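Local structure of cytokinin riboside 5'-monophosphate phosphoribohydrolase (Corynebacterium glutamicum, 5WQ3) at residues G60-F74 against M158-P170. The protein belongs to the LOG-like proteins of the SLOG clan, which share a Rossmann-like alpha/beta fold. Residues are numbered along the deposited sequence; the frame is centred on the assembly and turned at random. Where two conformers were deposited one is given.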
# COMPACT_ATOMS: atom_id res chain seq x y z
N GLY C 60 1.37 61.72 14.11
CA GLY C 60 -0.02 62.11 14.35
C GLY C 60 -0.13 63.65 14.40
O GLY C 60 -1.00 64.23 13.71
N PHE C 61 0.79 64.31 15.12
CA PHE C 61 0.75 65.77 15.29
C PHE C 61 1.01 66.41 13.91
O PHE C 61 0.36 67.38 13.51
CB PHE C 61 1.79 66.34 16.31
CG PHE C 61 1.54 65.97 17.76
CD1 PHE C 61 0.35 65.32 18.19
CD2 PHE C 61 2.49 66.28 18.72
CE1 PHE C 61 0.16 65.00 19.49
CE2 PHE C 61 2.31 65.96 20.05
CZ PHE C 61 1.12 65.31 20.46
N ASP C 62 1.93 65.82 13.16
CA ASP C 62 2.24 66.29 11.84
C ASP C 62 1.10 66.18 10.83
O ASP C 62 0.81 67.12 10.15
CB ASP C 62 3.47 65.55 11.30
CG ASP C 62 4.16 66.36 10.26
OD1 ASP C 62 4.56 67.50 10.53
OD2 ASP C 62 4.17 65.93 9.13
N ALA C 63 0.46 65.05 10.77
CA ALA C 63 -0.61 64.79 9.82
C ALA C 63 -1.92 65.54 10.16
O ALA C 63 -2.73 65.77 9.28
CB ALA C 63 -0.91 63.32 9.82
N LEU C 64 -2.17 65.79 11.44
CA LEU C 64 -3.48 66.36 11.86
C LEU C 64 -3.35 67.81 12.22
O LEU C 64 -4.33 68.50 12.55
CB LEU C 64 -4.03 65.59 13.04
CG LEU C 64 -4.26 64.12 12.78
CD1 LEU C 64 -4.69 63.36 14.05
CD2 LEU C 64 -5.33 63.96 11.73
N HIS C 65 -2.13 68.34 12.12
CA HIS C 65 -1.90 69.70 12.58
C HIS C 65 -2.87 70.67 11.91
O HIS C 65 -3.41 71.58 12.53
CB HIS C 65 -0.48 70.19 12.23
CG HIS C 65 -0.24 71.58 12.66
ND1 HIS C 65 -0.28 71.97 13.98
CD2 HIS C 65 -0.02 72.71 11.93
CE1 HIS C 65 -0.08 73.27 14.07
NE2 HIS C 65 0.08 73.74 12.84
N GLU C 66 -3.06 70.49 10.63
CA GLU C 66 -3.88 71.42 9.87
C GLU C 66 -5.38 71.17 9.89
O GLU C 66 -6.14 71.84 9.18
CB GLU C 66 -3.37 71.46 8.45
CG GLU C 66 -1.88 71.85 8.43
CD GLU C 66 -1.41 72.31 7.08
OE1 GLU C 66 -2.17 72.17 6.08
OE2 GLU C 66 -0.26 72.84 7.03
N MET C 67 -5.83 70.23 10.67
CA MET C 67 -7.26 69.81 10.63
C MET C 67 -8.20 71.01 10.75
O MET C 67 -7.99 71.91 11.54
CB MET C 67 -7.59 68.82 11.75
CG MET C 67 -7.28 67.37 11.52
SD MET C 67 -8.35 66.51 10.32
CE MET C 67 -9.95 66.42 11.08
N PRO C 68 -9.24 71.01 9.95
CA PRO C 68 -10.33 71.94 10.18
C PRO C 68 -11.18 71.51 11.40
O PRO C 68 -10.97 70.46 11.97
CB PRO C 68 -11.19 71.76 8.91
CG PRO C 68 -10.99 70.30 8.57
CD PRO C 68 -9.54 70.05 8.87
N LYS C 69 -12.17 72.31 11.76
CA LYS C 69 -13.02 71.93 12.89
C LYS C 69 -13.63 70.52 12.67
O LYS C 69 -13.91 70.10 11.54
CB LYS C 69 -14.06 73.02 13.14
CG LYS C 69 -15.18 73.00 12.12
CD LYS C 69 -16.21 74.04 12.60
CE LYS C 69 -17.16 74.39 11.49
NZ LYS C 69 -17.91 75.56 11.96
N ALA C 70 -13.79 69.76 13.76
CA ALA C 70 -14.03 68.33 13.70
C ALA C 70 -14.78 67.82 14.91
O ALA C 70 -14.63 68.38 16.00
CB ALA C 70 -12.71 67.58 13.53
N VAL C 71 -15.59 66.77 14.66
CA VAL C 71 -16.24 65.99 15.65
C VAL C 71 -15.75 64.55 15.56
O VAL C 71 -15.71 64.00 14.48
CB VAL C 71 -17.76 66.02 15.42
CG1 VAL C 71 -18.48 65.20 16.49
CG2 VAL C 71 -18.21 67.47 15.46
N THR C 72 -15.48 63.95 16.71
CA THR C 72 -15.20 62.53 16.81
C THR C 72 -16.47 61.77 17.12
O THR C 72 -17.20 62.12 18.00
CB THR C 72 -14.14 62.18 17.89
OG1 THR C 72 -12.93 62.85 17.66
CG2 THR C 72 -13.84 60.71 17.88
N VAL C 73 -16.71 60.73 16.37
CA VAL C 73 -17.90 59.82 16.63
C VAL C 73 -17.36 58.40 16.97
O VAL C 73 -16.50 57.88 16.28
CB VAL C 73 -18.84 59.72 15.40
CG1 VAL C 73 -20.14 58.96 15.73
CG2 VAL C 73 -19.17 61.12 14.91
N PHE C 74 -17.91 57.80 18.01
CA PHE C 74 -17.52 56.51 18.53
C PHE C 74 -18.82 55.69 18.52
O PHE C 74 -19.91 56.28 18.55
CB PHE C 74 -17.05 56.58 20.00
CG PHE C 74 -15.78 57.29 20.17
CD1 PHE C 74 -14.64 56.77 19.64
CD2 PHE C 74 -15.76 58.58 20.73
CE1 PHE C 74 -13.45 57.45 19.73
CE2 PHE C 74 -14.58 59.31 20.79
CZ PHE C 74 -13.41 58.72 20.31
N MET C 158 -5.04 61.97 20.05
CA MET C 158 -5.34 62.64 18.81
C MET C 158 -6.81 63.00 18.78
O MET C 158 -7.16 64.06 18.27
CB MET C 158 -5.03 61.76 17.62
CG MET C 158 -3.59 61.27 17.43
SD MET C 158 -2.42 62.57 17.54
CE MET C 158 -0.95 61.65 18.06
N PHE C 159 -7.69 62.17 19.35
CA PHE C 159 -9.14 62.51 19.36
C PHE C 159 -9.44 63.78 20.15
O PHE C 159 -10.25 64.61 19.70
CB PHE C 159 -9.98 61.37 19.92
CG PHE C 159 -9.96 60.09 19.10
CD1 PHE C 159 -10.23 60.10 17.77
CD2 PHE C 159 -9.69 58.88 19.70
CE1 PHE C 159 -10.25 58.92 17.04
CE2 PHE C 159 -9.72 57.68 18.96
CZ PHE C 159 -9.98 57.71 17.62
N LEU C 160 -8.75 63.97 21.29
CA LEU C 160 -8.96 65.11 22.13
C LEU C 160 -8.30 66.34 21.57
O LEU C 160 -8.80 67.44 21.71
CB LEU C 160 -8.44 64.87 23.56
CG LEU C 160 -9.28 63.89 24.40
CD1 LEU C 160 -8.50 63.41 25.64
CD2 LEU C 160 -10.60 64.57 24.77
N LYS C 161 -7.13 66.17 20.98
CA LYS C 161 -6.37 67.34 20.50
C LYS C 161 -6.94 67.92 19.18
O LYS C 161 -6.85 69.12 18.98
CB LYS C 161 -4.87 66.95 20.29
CG LYS C 161 -3.96 68.17 20.10
CD LYS C 161 -2.50 67.76 19.98
CE LYS C 161 -1.61 68.98 19.80
NZ LYS C 161 -0.23 68.58 19.43
N TYR C 162 -7.47 67.10 18.27
CA TYR C 162 -7.86 67.54 16.94
C TYR C 162 -9.30 67.43 16.58
O TYR C 162 -9.63 67.53 15.44
CB TYR C 162 -7.04 66.78 15.90
CG TYR C 162 -5.56 67.03 16.09
CD1 TYR C 162 -5.02 68.25 15.77
CD2 TYR C 162 -4.72 66.03 16.66
CE1 TYR C 162 -3.65 68.52 15.99
CE2 TYR C 162 -3.37 66.28 16.88
CZ TYR C 162 -2.85 67.52 16.53
OH TYR C 162 -1.53 67.76 16.70
N SER C 163 -10.17 67.23 17.57
CA SER C 163 -11.60 67.42 17.42
C SER C 163 -12.10 68.27 18.61
O SER C 163 -11.38 68.49 19.55
CB SER C 163 -12.30 66.08 17.32
OG SER C 163 -12.46 65.53 18.60
N GLN C 164 -13.30 68.82 18.53
CA GLN C 164 -13.83 69.72 19.57
C GLN C 164 -15.22 69.25 20.08
O GLN C 164 -15.91 69.98 20.75
CB GLN C 164 -13.97 71.13 18.99
CG GLN C 164 -12.63 71.72 18.49
CD GLN C 164 -12.19 71.27 17.11
OE1 GLN C 164 -12.96 71.29 16.15
NE2 GLN C 164 -10.90 70.95 16.97
N ALA C 165 -15.59 68.03 19.80
CA ALA C 165 -16.86 67.49 20.30
C ALA C 165 -16.76 66.00 20.13
O ALA C 165 -16.04 65.53 19.27
CB ALA C 165 -18.05 68.04 19.48
N PHE C 166 -17.45 65.25 21.01
CA PHE C 166 -17.55 63.81 20.95
C PHE C 166 -19.06 63.47 20.89
O PHE C 166 -19.85 63.95 21.70
CB PHE C 166 -17.04 63.12 22.22
CG PHE C 166 -15.55 62.76 22.25
CD1 PHE C 166 -14.67 63.23 21.31
CD2 PHE C 166 -15.03 62.00 23.32
CE1 PHE C 166 -13.31 62.93 21.40
CE2 PHE C 166 -13.68 61.70 23.42
CZ PHE C 166 -12.80 62.18 22.44
N VAL C 167 -19.41 62.62 19.94
CA VAL C 167 -20.72 61.98 19.86
C VAL C 167 -20.58 60.47 19.97
O VAL C 167 -19.84 59.85 19.26
CB VAL C 167 -21.39 62.27 18.52
CG1 VAL C 167 -22.76 61.58 18.44
CG2 VAL C 167 -21.53 63.75 18.35
N CYS C 168 -21.32 59.87 20.89
CA CYS C 168 -21.22 58.42 21.09
C CYS C 168 -22.50 57.76 20.67
O CYS C 168 -23.52 57.91 21.35
CB CYS C 168 -20.97 58.13 22.56
SG CYS C 168 -19.38 58.75 23.20
N LEU C 169 -22.45 57.09 19.53
CA LEU C 169 -23.45 56.10 19.18
C LEU C 169 -23.36 54.93 20.17
O LEU C 169 -22.40 54.81 21.00
CB LEU C 169 -23.32 55.64 17.73
CG LEU C 169 -23.43 56.68 16.59
CD1 LEU C 169 -22.84 56.26 15.27
CD2 LEU C 169 -24.90 57.01 16.33
N PRO C 170 -24.40 54.09 20.18
CA PRO C 170 -24.34 52.96 21.08
C PRO C 170 -23.09 52.13 20.86
O PRO C 170 -22.62 51.95 19.73
CB PRO C 170 -25.60 52.15 20.70
CG PRO C 170 -26.56 53.21 20.28
CD PRO C 170 -25.70 54.15 19.48
O HOH W 1 -0.33 69.83 15.83
O HOH W 2 -9.88 69.88 14.51
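Two neighbouring parallel strands in the middle of a Rossmann-like sheet meet here, 70-74 and 166-168, each following a helix. Thr72 grips the partner strand with both backbone groups: its N donates to Ala165 O, and its O accepts from Val167 N almost straight (N-H...O 171°). Phe74 repeats the pattern with Val167 O and, through a more bent bond, Leu169 N. At Ala70, the bend in the Gln164 side chain (chi2 81°) brings OE1 to Ala70 N at 3.0 Å, while Gln164 N binds Ala70 O, so the side-chain OE1 stands in for a backbone carbonyl. Thr72, beta-branched as suits a strand, also donates through OG1 to Ser163 OG (2.9 Å), which in turn donates to Phe159 O, giving both buried hydroxyls a partner. In this doubly wound alpha/beta fold, helices cover both sheet faces. Phe74 lies under helix 152-162, its edge meeting two rings T-shaped: CZ points at the Phe159 face (centroids 5.1 Å apart, planes at 88°) and CE2, in the conformer given, at the Phe166 face. Flat, apolar rings fill this layer, which Glu178 borders. Beta-branched Val73 and Val167 favour extended backbone and turn the other way, onto Leu92. Between the helices, Leu64 CB sits over the Tyr162 ring centre (3.7 Å), a CH-pi contact. The extended Lys161 chain crosses the opposite Tyr162 face with CG and sets NZ 3.3 Å from the Phe61 ring centroid, a cation-pi contact; NZ also donates to Tyr162 OH.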